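Alpha-L-rhamnosidase (PDB 6GSZ) probably hydrolyses terminal non-reducing alpha-L-rhamnose residues of alpha-L-rhamnosides, and binds calcium. Local coordinates at residues V25-D30 with W36-Y41; S60-V65 with P837-A842; A643-N648 with D666-A671. One frame throughout, in Å; residues are numbered along the deposited sequence.

Overall arrangement
Contacts 1 and 2 adjoin, their centres about 6 Å apart, whereas contact 3 lies about 47 Å from contact 1 between centres, at the rim of the glycosidase domain. Contact 1 is core: aromatic rings and one buried amide join the two sheets of the N-terminal immunoglobulin-like domain. Contact 2 is also largely buried but purely polar, with Asn839 of the C-terminal domain reaching a calcium-binding loop of that same N-terminal domain. The two share a seam, through backbone bonding of Val25 to Val65. Contact 3 is a thin touch between loops following helices; Ile645, Leu667 and Phe668 are buried, with a sugar attached to one segment and a mannose bound beside the other. It is nested inside the loop closed by contact 2.

Contact 1: V25-D30 with W36-Y41. With CA (calcium ion), chain T.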
loop_
_atom_site.group_PDB
_atom_site.type_symbol
_atom_site.label_atom_id
_atom_site.label_comp_id
_atom_site.label_asym_id
_atom_site.label_seq_id
_atom_site.Cartn_x
_atom_site.Cartn_y
_atom_site.Cartn_z
ATOM N N VAL A 25 -21.473 4.180 6.368
ATOM C CA VAL A 25 -21.145 5.577 6.516
ATOM C C VAL A 25 -20.281 5.745 7.763
ATOM O O VAL A 25 -20.559 5.161 8.806
ATOM C CB VAL A 25 -22.418 6.452 6.592
ATOM C CG1 VAL A 25 -22.064 7.925 6.537
ATOM C CG2 VAL A 25 -23.415 6.058 5.502
ATOM N N SER A 26 -19.300 6.624 7.678
ATOM C CA SER A 26 -18.422 6.992 8.794
ATOM C C SER A 26 -18.203 8.503 8.809
ATOM O O SER A 26 -18.189 9.125 7.757
ATOM C CB SER A 26 -17.068 6.323 8.702
ATOM O OG SER A 26 -17.161 4.920 8.596
ATOM N N TRP A 27 -18.022 9.076 9.992
ATOM C CA TRP A 27 -17.646 10.467 10.069
ATOM C C TRP A 27 -16.534 10.628 11.082
ATOM O O TRP A 27 -16.622 10.100 12.192
ATOM C CB TRP A 27 -18.856 11.358 10.385
ATOM C CG TRP A 27 -19.743 10.856 11.492
ATOM C CD1 TRP A 27 -19.783 11.255 12.804
ATOM C CD2 TRP A 27 -20.837 9.956 11.316
ATOM N NE1 TRP A 27 -20.793 10.595 13.435
ATOM C CE2 TRP A 27 -21.469 9.808 12.570
ATOM C CE3 TRP A 27 -21.341 9.255 10.204
ATOM C CZ2 TRP A 27 -22.563 8.982 12.735
ATOM C CZ3 TRP A 27 -22.431 8.436 10.365
ATOM C CH2 TRP A 27 -23.039 8.300 11.630
ATOM N N ARG A 28 -15.565 11.451 10.750
ATOM C CA ARG A 28 -14.500 11.817 11.651
ATOM C C ARG A 28 -14.802 13.186 12.280
ATOM O O ARG A 28 -15.393 14.043 11.651
ATOM C CB ARG A 28 -13.240 11.775 10.794
ATOM C CG ARG A 28 -11.938 11.812 11.561
ATOM C CD ARG A 28 -10.852 11.549 10.537
ATOM N NE ARG A 28 -10.526 10.131 10.443
ATOM C CZ ARG A 28 -9.863 9.561 9.456
ATOM N NH1 ARG A 28 -9.206 8.438 9.700
ATOM N NH2 ARG A 28 -9.870 10.096 8.246
ATOM N N PHE A 29 -14.365 13.372 13.525
ATOM C CA PHE A 29 -14.587 14.580 14.273
ATOM C C PHE A 29 -13.330 15.440 14.321
ATOM O O PHE A 29 -12.183 14.929 14.268
ATOM C CB PHE A 29 -14.975 14.222 15.704
ATOM C CG PHE A 29 -16.247 13.431 15.842
ATOM C CD1 PHE A 29 -17.493 14.039 15.731
ATOM C CD2 PHE A 29 -16.197 12.062 16.051
ATOM C CE1 PHE A 29 -18.655 13.310 15.910
ATOM C CE2 PHE A 29 -17.364 11.329 16.161
ATOM C CZ PHE A 29 -18.589 11.954 16.123
ATOM N N ASP A 30 -13.554 16.745 14.478
ATOM C CA ASP A 30 -12.487 17.720 14.762
ATOM C C ASP A 30 -12.965 18.555 15.957
ATOM O O ASP A 30 -14.104 18.898 16.058
ATOM C CB ASP A 30 -12.167 18.553 13.516
ATOM C CG ASP A 30 -10.973 19.484 13.589
ATOM O OD1 ASP A 30 -10.206 19.471 14.595
ATOM O OD2 ASP A 30 -10.810 20.217 12.614
ATOM N N TRP A 36 -16.152 13.881 25.441
ATOM C CA TRP A 36 -17.320 13.883 24.589
ATOM C C TRP A 36 -17.557 12.491 23.995
ATOM O O TRP A 36 -16.622 11.873 23.461
ATOM C CB TRP A 36 -17.140 14.919 23.476
ATOM C CG TRP A 36 -18.378 15.162 22.671
ATOM C CD1 TRP A 36 -19.315 16.127 22.882
ATOM C CD2 TRP A 36 -18.804 14.437 21.494
ATOM N NE1 TRP A 36 -20.306 16.044 21.947
ATOM C CE2 TRP A 36 -20.019 15.020 21.081
ATOM C CE3 TRP A 36 -18.299 13.347 20.760
ATOM C CZ2 TRP A 36 -20.730 14.552 19.978
ATOM C CZ3 TRP A 36 -18.997 12.908 19.656
ATOM C CH2 TRP A 36 -20.181 13.512 19.257
ATOM N N GLU A 37 -18.816 12.058 24.038
ATOM C CA GLU A 37 -19.265 10.839 23.397
ATOM C C GLU A 37 -20.572 11.131 22.671
ATOM O O GLU A 37 -21.361 11.976 23.091
ATOM C CB GLU A 37 -19.448 9.713 24.422
ATOM C CG GLU A 37 -18.127 9.217 24.971
ATOM C CD GLU A 37 -18.166 8.097 25.996
ATOM O OE1 GLU A 37 -18.741 8.313 27.088
ATOM O OE2 GLU A 37 -17.604 7.017 25.708
ATOM N N GLN A 38 -20.790 10.429 21.561
ATOM C CA GLN A 38 -22.006 10.594 20.796
ATOM C C GLN A 38 -23.160 9.781 21.413
ATOM O O GLN A 38 -22.966 8.630 21.801
ATOM C CB GLN A 38 -21.713 10.066 19.376
ATOM C CG GLN A 38 -22.902 10.171 18.417
ATOM C CD GLN A 38 -22.547 9.615 17.071
ATOM O OE1 GLN A 38 -21.880 10.296 16.273
ATOM N NE2 GLN A 38 -23.034 8.396 16.823
ATOM N N ARG A 39 -24.370 10.371 21.454
ATOM C CA ARG A 39 -25.544 9.603 21.785
ATOM C C ARG A 39 -26.453 9.331 20.582
ATOM O O ARG A 39 -27.223 8.364 20.621
ATOM C CB ARG A 39 -26.334 10.234 22.926
ATOM C CG ARG A 39 -26.952 11.580 22.592
ATOM C CD ARG A 39 -27.868 12.054 23.729
ATOM N NE ARG A 39 -28.776 11.004 24.188
ATOM C CZ ARG A 39 -28.675 10.311 25.338
ATOM N NH1 ARG A 39 -27.739 10.581 26.250
ATOM N NH2 ARG A 39 -29.536 9.333 25.561
ATOM N N ALA A 40 -26.357 10.148 19.518
ATOM C CA ALA A 40 -27.271 9.984 18.395
ATOM C C ALA A 40 -26.662 10.675 17.190
ATOM O O ALA A 40 -25.748 11.479 17.313
ATOM C CB ALA A 40 -28.633 10.577 18.679
ATOM N N TYR A 41 -27.187 10.337 16.020
ATOM C CA TYR A 41 -26.799 11.001 14.774
ATOM C C TYR A 41 -28.032 11.129 13.885
ATOM O O TYR A 41 -29.007 10.415 14.009
ATOM C CB TYR A 41 -25.657 10.271 14.071
ATOM C CG TYR A 41 -25.951 8.865 13.632
ATOM C CD1 TYR A 41 -26.614 8.617 12.436
ATOM C CD2 TYR A 41 -25.473 7.769 14.338
ATOM C CE1 TYR A 41 -26.837 7.326 11.985
ATOM C CE2 TYR A 41 -25.670 6.484 13.884
ATOM C CZ TYR A 41 -26.304 6.248 12.674
ATOM O OH TYR A 41 -26.493 4.943 12.244
HETATM CA CA CA T . -8.021 19.456 15.420
HETATM O O HOH W 1 -8.072 17.636 14.720
HETATM O O HOH W 2 -8.978 19.444 17.475
HETATM O O HOH W 3 -5.951 18.109 16.191
#
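Two edge-to-face ring pairs, with a buried indole-to-amide hydrogen bond between them, join Trp27 and Phe29 to Trp36, Gln38 and Tyr41. Trp27 drives the edge of its six-membered ring into the face of Tyr41: CH2 stands over the centre of the phenol ring, 3.6 Å from Tyr41 CG, with the planes at 68°. In the second pair the roles are reversed in sequence, since the edge of Trp36 approaches one face of Phe29, Trp36 CZ3 lying 3.7 Å from Phe29 CZ. Trp27 NE1 donates to Gln38 OE1 at 3.1 Å; the acceptor lies in the indole plane and the donor in the carbonyl plane, so ring and amide are nearly coplanar. Gln38 reaches that far because its chain is extended, with CG anti to the backbone N (chi1 -180°). The amide is pinned at both ends: OE1 also bonds to Ser84 OG, while NE2 serves the carbonyls of Ser59 and Asp61. At the far end of 25-30, Asp30 OD1 binds a calcium ion at 2.3 Å.

The axes of strands 25-30 and 38-41 approach to 11.6 Å at 131°, a face-to-face spacing that suits the two layers of an immunoglobulin-like sandwich. Strand 25-30 pairs with 3-9, and 38-46 lies between strands 78-86 and 53-58, whose Val82 and Ser84 (78-86) and Ser57 (53-58) pack against these rings.

Contact 2: S60-V65 with P837-A842; sequences SDSVLV and PPNTRA. With CA (calcium ion), chain I.
Asn839 ND2 is held by two acceptors at once, the backbone carbonyl of Ser60 and the hydroxyl of Ser62. Asn839 occupies the third position of a type II beta turn from Pro837 to Thr840, with the positive phi (75°) of that position, and the turn offers its side chain to the calcium-binding loop 60-65 of the N-terminal immunoglobulin-like domain. ND2 lies 3.0 Å from Ser60 O, with an N-H...O angle of 168° and the donor nearly in line with the C=O bond. The second bond, ND2 to Ser62 OG at 3.1 Å, is more bent. Both acceptors lie close to the amide plane, so one flat amide group spends its two N-H bonds on the loop without twisting. Ser62 can present its oxygen because OG sits between the backbone N and the carbonyl carbon (chi1 54°). The other end of the amide is also engaged: Asn839 OD1 accepts from the backbone N of Gln38, so the C-terminal domain is tied both to this loop and to strand 38-46.

The residues flanking Ser62, Asp61 and Val63, bind a calcium ion. Asp61 chelates it through both carboxylate oxygens, OD1 at 2.5 Å and OD2 at 2.4 Å, Val63 O adds a ligand at 2.3 Å, and four waters bring the ligand atoms to seven. Asp61 OD1 also accepts from Val63 N, closing an Asx turn that brings the carboxylate and the Val63 carbonyl to the same ion. Within the beta turn, Pro837 O accepts from two donors of one residue, Thr840 N at 3.2 Å and Thr840 OG1 at 2.7 Å.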
loop_
_atom_site.group_PDB
_atom_site.type_symbol
_atom_site.label_atom_id
_atom_site.label_comp_id
_atom_site.label_asym_id
_atom_site.label_seq_id
_atom_site.Cartn_x
_atom_site.Cartn_y
_atom_site.Cartn_z
ATOM N N SER A 60 -24.164 5.416 19.623
ATOM C CA SER A 60 -22.870 6.044 19.815
ATOM C C SER A 60 -21.921 5.765 18.649
ATOM O O SER A 60 -20.839 6.271 18.668
ATOM C CB SER A 60 -22.229 5.583 21.078
ATOM O OG SER A 60 -21.769 4.249 20.942
ATOM N N ASP A 61 -22.336 4.966 17.670
ATOM C CA ASP A 61 -21.400 4.559 16.593
ATOM C C ASP A 61 -21.250 5.664 15.541
ATOM O O ASP A 61 -22.247 6.227 15.062
ATOM C CB ASP A 61 -21.897 3.283 15.939
ATOM C CG ASP A 61 -20.862 2.475 15.179
ATOM O OD1 ASP A 61 -19.676 2.806 15.203
ATOM O OD2 ASP A 61 -21.234 1.474 14.630
ATOM N N SER A 62 -19.986 6.000 15.263
ATOM C CA SER A 62 -19.663 6.972 14.206
ATOM C C SER A 62 -18.833 6.350 13.074
ATOM O O SER A 62 -18.398 7.083 12.173
ATOM C CB SER A 62 -18.927 8.170 14.841
ATOM O OG SER A 62 -17.802 7.745 15.597
ATOM N N VAL A 63 -18.649 5.009 13.097
ATOM C CA VAL A 63 -17.785 4.340 12.127
ATOM C C VAL A 63 -18.520 3.149 11.528
ATOM O O VAL A 63 -18.919 2.217 12.226
ATOM C CB VAL A 63 -16.474 3.870 12.796
ATOM C CG1 VAL A 63 -15.612 3.082 11.799
ATOM C CG2 VAL A 63 -15.700 5.038 13.368
ATOM N N LEU A 64 -18.626 3.186 10.194
ATOM C CA LEU A 64 -19.208 2.065 9.419
ATOM C C LEU A 64 -20.631 1.717 9.909
ATOM O O LEU A 64 -20.993 0.521 10.050
ATOM C CB LEU A 64 -18.251 0.871 9.434
ATOM C CG LEU A 64 -16.892 1.138 8.761
ATOM C CD1 LEU A 64 -15.890 0.040 9.129
ATOM C CD2 LEU A 64 -16.972 1.263 7.238
ATOM N N VAL A 65 -21.451 2.765 10.046
ATOM C CA VAL A 65 -22.854 2.588 10.417
ATOM C C VAL A 65 -23.650 2.252 9.163
ATOM O O VAL A 65 -23.164 2.446 8.041
ATOM C CB VAL A 65 -23.434 3.833 11.117
ATOM C CG1 VAL A 65 -22.516 4.322 12.250
ATOM C CG2 VAL A 65 -23.739 4.953 10.145
ATOM N N PRO A 837 -9.252 11.903 20.594
ATOM C CA PRO A 837 -10.329 12.449 19.791
ATOM C C PRO A 837 -11.723 12.236 20.355
ATOM O O PRO A 837 -11.975 11.305 21.158
ATOM C CB PRO A 837 -10.146 11.751 18.422
ATOM C CG PRO A 837 -9.426 10.455 18.761
ATOM C CD PRO A 837 -8.599 10.733 19.995
ATOM N N PRO A 838 -12.674 13.092 19.903
ATOM C CA PRO A 838 -14.073 12.933 20.260
ATOM C C PRO A 838 -14.515 11.481 20.034
ATOM O O PRO A 838 -14.180 10.857 19.030
ATOM C CB PRO A 838 -14.804 13.946 19.364
ATOM C CG PRO A 838 -13.759 14.992 19.072
ATOM C CD PRO A 838 -12.466 14.224 18.976
ATOM N N ASN A 839 -15.375 10.992 20.921
ATOM C CA ASN A 839 -16.029 9.683 20.839
ATOM C C ASN A 839 -15.091 8.521 21.185
ATOM O O ASN A 839 -15.471 7.356 20.965
ATOM C CB ASN A 839 -16.707 9.466 19.477
ATOM C CG ASN A 839 -18.011 8.706 19.618
ATOM O OD1 ASN A 839 -18.622 8.708 20.710
ATOM N ND2 ASN A 839 -18.483 8.071 18.553
ATOM N N THR A 840 -13.882 8.825 21.691
ATOM C CA THR A 840 -12.943 7.784 22.126
ATOM C C THR A 840 -12.578 8.001 23.602
ATOM O O THR A 840 -12.815 9.081 24.159
ATOM C CB THR A 840 -11.680 7.750 21.256
ATOM O OG1 THR A 840 -10.820 8.869 21.544
ATOM C CG2 THR A 840 -12.017 7.697 19.779
ATOM N N ARG A 841 -11.892 6.993 24.144
ATOM C CA ARG A 841 -11.308 7.072 25.477
ATOM C C ARG A 841 -9.916 6.454 25.411
ATOM O O ARG A 841 -9.618 5.664 24.482
ATOM C CB ARG A 841 -12.138 6.401 26.571
ATOM C CG ARG A 841 -13.514 7.013 26.775
ATOM C CD ARG A 841 -14.243 6.491 27.975
ATOM N NE ARG A 841 -13.538 6.735 29.241
ATOM C CZ ARG A 841 -13.544 7.905 29.904
ATOM N NH1 ARG A 841 -14.237 8.946 29.461
ATOM N NH2 ARG A 841 -12.905 8.014 31.056
ATOM N N ALA A 842 -9.049 6.848 26.332
ATOM C CA ALA A 842 -7.709 6.330 26.369
ATOM C C ALA A 842 -7.328 5.919 27.799
ATOM O O ALA A 842 -7.902 6.390 28.789
ATOM C CB ALA A 842 -6.745 7.361 25.842
HETATM CA CA CA I . -18.984 0.769 14.001
HETATM O O HOH W 4 -20.316 -0.652 12.530
HETATM O O HOH W 5 -17.165 -0.479 12.948
HETATM O O HOH W 6 -17.127 1.259 15.439
HETATM O O HOH W 7 -19.270 -0.914 15.700
#

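Contact 3: A643-N648 with D666-A671; sequences AWITSN and DLFPSA. With CA (calcium ion), chain Q; NAG (2-acetamido-2-deoxy-beta-D-glucopyranose), chain G; MAN (alpha-D-mannopyranose), chain C.
Ile645 against Leu667 and Phe668 makes a small, mainly apolar loop-to-loop contact at the periphery of the glycosidase domain; it buries 131 Å², and its centre lies about 37 Å from the centre of the chain. Segment 643-648 is the end of helix 623-644 and the loop that follows; 666-671 links helix 656-664 to helix 671-687. The touching is done by one methyl: Ile645 CD1 lies 4.0 Å from Phe668 CD1 and 3.8 Å from Leu667 O, Leu667 taking part through its carbonyl oxygen. With CG1 anti to the carbonyl carbon (chi1 -51°) and the chain then extended, CD1 points to the 666-671 loop and meets the ring obliquely. No hydrogen bond spans the two segments; Leu667 O is bonded instead to Gln641 NE2 of helix 623-644.

Such hairpin-linked helices build the (alpha/alpha)6 barrel of this glycosidase type, and the helix ends here carry clear signals. Asp666 has positive phi (61°) and closes helix 656-664 with a Schellman motif, while Ser670 is the N-cap of helix 671-687, its OG bonding to Gln673 N.

Sugar lies beside both loops, attached to only one. Asn648 ND2 is linked to C1 of N-acetylglucosamine, in the sequon completed by Thr650. The acetamide O7 of that sugar accepts from Asn648 N at 2.9 Å; Ser647 OG donates to the same O7. By the other loop, a calcium ion joins protein to a mannose of a glycan attached to another part of the protein: Asp666 O binds it at 2.3 Å, mannose O2 at 2.4 Å and mannose O3 at 2.3 Å. Mannose O4 donates to Phe668 O at 3.2 Å, and a calcium-bound water donates to the same carbonyl.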
loop_
_atom_site.group_PDB
_atom_site.type_symbol
_atom_site.label_atom_id
_atom_site.label_comp_id
_atom_site.label_asym_id
_atom_site.label_seq_id
_atom_site.Cartn_x
_atom_site.Cartn_y
_atom_site.Cartn_z
ATOM N N ALA A 643 9.527 -30.172 20.713
ATOM C CA ALA A 643 10.410 -30.138 19.563
ATOM C C ALA A 643 11.604 -29.180 19.740
ATOM O O ALA A 643 12.712 -29.498 19.267
ATOM C CB ALA A 643 9.615 -29.772 18.335
ATOM N N TRP A 644 11.394 -28.014 20.376
ATOM C CA TRP A 644 12.297 -26.878 20.239
ATOM C C TRP A 644 12.811 -26.284 21.551
ATOM O O TRP A 644 13.704 -25.441 21.509
ATOM C CB TRP A 644 11.631 -25.766 19.408
ATOM C CG TRP A 644 11.208 -26.237 18.049
ATOM C CD1 TRP A 644 9.932 -26.277 17.579
ATOM C CD2 TRP A 644 12.042 -26.778 16.994
ATOM N NE1 TRP A 644 9.908 -26.751 16.301
ATOM C CE2 TRP A 644 11.176 -27.107 15.929
ATOM C CE3 TRP A 644 13.413 -27.047 16.852
ATOM C CZ2 TRP A 644 11.634 -27.621 14.719
ATOM C CZ3 TRP A 644 13.866 -27.559 15.652
ATOM C CH2 TRP A 644 12.983 -27.884 14.625
ATOM N N ILE A 645 12.262 -26.694 22.697
ATOM C CA ILE A 645 12.648 -26.107 23.987
ATOM C C ILE A 645 13.120 -27.240 24.900
ATOM O O ILE A 645 12.381 -28.221 25.116
ATOM C CB ILE A 645 11.505 -25.318 24.644
ATOM C CG1 ILE A 645 10.880 -24.306 23.691
ATOM C CG2 ILE A 645 12.042 -24.630 25.877
ATOM C CD1 ILE A 645 9.842 -23.412 24.275
ATOM N N THR A 646 14.344 -27.121 25.417
ATOM C CA THR A 646 14.848 -28.148 26.345
ATOM C C THR A 646 14.066 -28.073 27.657
ATOM O O THR A 646 13.418 -27.074 27.935
ATOM C CB THR A 646 16.345 -27.963 26.639
ATOM O OG1 THR A 646 16.548 -26.759 27.383
ATOM C CG2 THR A 646 17.160 -27.897 25.378
ATOM N N SER A 647 14.215 -29.112 28.482
ATOM C CA SER A 647 13.484 -29.192 29.738
ATOM C C SER A 647 13.743 -27.955 30.610
ATOM O O SER A 647 12.806 -27.471 31.252
ATOM C CB SER A 647 13.804 -30.461 30.476
ATOM O OG SER A 647 15.173 -30.492 30.829
ATOM N N ASN A 648 14.974 -27.444 30.608
ATOM C CA ASN A 648 15.324 -26.285 31.430
ATOM C C ASN A 648 14.999 -24.938 30.774
ATOM O O ASN A 648 15.336 -23.890 31.333
ATOM C CB ASN A 648 16.782 -26.305 31.897
ATOM C CG ASN A 648 17.805 -26.086 30.813
ATOM O OD1 ASN A 648 17.505 -25.610 29.724
ATOM N ND2 ASN A 648 19.045 -26.406 31.136
ATOM N N ASP A 666 4.340 -16.403 23.290
ATOM C CA ASP A 666 4.005 -16.950 24.637
ATOM C C ASP A 666 4.012 -18.490 24.606
ATOM O O ASP A 666 3.056 -19.161 25.011
ATOM C CB ASP A 666 2.678 -16.384 25.157
ATOM C CG ASP A 666 2.680 -14.896 25.414
ATOM O OD1 ASP A 666 3.612 -14.415 26.098
ATOM O OD2 ASP A 666 1.723 -14.228 24.979
ATOM N N LEU A 667 5.135 -19.066 24.155
ATOM C CA LEU A 667 5.236 -20.509 23.931
ATOM C C LEU A 667 6.065 -21.241 25.007
ATOM O O LEU A 667 6.196 -22.445 24.920
ATOM C CB LEU A 667 5.856 -20.773 22.545
ATOM C CG LEU A 667 5.062 -20.184 21.378
ATOM C CD1 LEU A 667 5.699 -20.524 20.041
ATOM C CD2 LEU A 667 3.621 -20.663 21.406
ATOM N N PHE A 668 6.581 -20.525 26.016
ATOM C CA PHE A 668 7.330 -21.178 27.109
ATOM C C PHE A 668 6.323 -21.804 28.060
ATOM O O PHE A 668 5.188 -21.344 28.163
ATOM C CB PHE A 668 8.254 -20.190 27.833
ATOM C CG PHE A 668 9.472 -19.830 27.031
ATOM C CD1 PHE A 668 10.609 -20.617 27.060
ATOM C CD2 PHE A 668 9.455 -18.730 26.181
ATOM C CE1 PHE A 668 11.699 -20.324 26.254
ATOM C CE2 PHE A 668 10.557 -18.442 25.397
ATOM C CZ PHE A 668 11.687 -19.210 25.461
ATOM N N PRO A 669 6.694 -22.893 28.751
ATOM C CA PRO A 669 5.764 -23.543 29.675
ATOM C C PRO A 669 5.485 -22.806 30.988
ATOM O O PRO A 669 4.588 -23.210 31.700
ATOM C CB PRO A 669 6.428 -24.898 29.937
ATOM C CG PRO A 669 7.883 -24.685 29.701
ATOM C CD PRO A 669 7.972 -23.613 28.622
ATOM N N SER A 670 6.239 -21.755 31.285
ATOM C CA SER A 670 6.001 -20.998 32.498
ATOM C C SER A 670 6.486 -19.566 32.314
ATOM O O SER A 670 7.369 -19.287 31.486
ATOM C CB SER A 670 6.702 -21.614 33.696
ATOM O OG SER A 670 8.086 -21.365 33.674
ATOM N N ALA A 671 5.882 -18.665 33.100
ATOM C CA ALA A 671 6.243 -17.254 33.079
ATOM C C ALA A 671 7.726 -17.125 33.454
ATOM O O ALA A 671 8.434 -16.238 32.955
ATOM C CB ALA A 671 5.366 -16.484 34.026
HETATM CA CA CA Q . 0.915 -19.883 25.569
HETATM C C1 NAG G . 20.179 -26.538 30.251
HETATM C C2 NAG G . 19.924 -27.457 28.999
HETATM C C3 NAG G . 21.085 -27.311 27.958
HETATM C C4 NAG G . 21.601 -25.887 27.796
HETATM C C5 NAG G . 21.883 -25.275 29.164
HETATM C C6 NAG G . 22.255 -23.805 29.086
HETATM C C7 NAG G . 18.395 -29.373 29.562
HETATM C C8 NAG G . 18.215 -30.859 29.769
HETATM N N2 NAG G . 19.661 -28.884 29.351
HETATM O O3 NAG G . 20.727 -27.625 26.614
HETATM O O4 NAG G . 22.744 -25.851 26.906
HETATM O O5 NAG G . 20.677 -25.281 29.910
HETATM O O6 NAG G . 22.606 -23.360 30.404
HETATM O O7 NAG G . 17.409 -28.689 29.569
HETATM C C1 MAN C . -0.121 -17.340 29.231
HETATM C C2 MAN C . -0.266 -18.456 28.172
HETATM C C3 MAN C . 0.581 -19.652 28.697
HETATM C C4 MAN C . 2.006 -19.235 29.132
HETATM C C5 MAN C . 1.959 -18.059 30.117
HETATM C C6 MAN C . 3.343 -17.597 30.602
HETATM O O2 MAN C . 0.008 -18.047 26.764
HETATM O O3 MAN C . 0.584 -20.723 27.717
HETATM O O4 MAN C . 2.721 -20.282 29.820
HETATM O O5 MAN C . 1.258 -16.994 29.479
HETATM O O6 MAN C . 4.262 -17.424 29.514
HETATM O O HOH W 8 2.901 -21.508 26.561
HETATM O O HOH W 9 0.519 -18.428 23.808
HETATM O O HOH W 10 -1.543 -19.772 25.555
HETATM O O HOH W 11 0.308 -21.572 24.568
#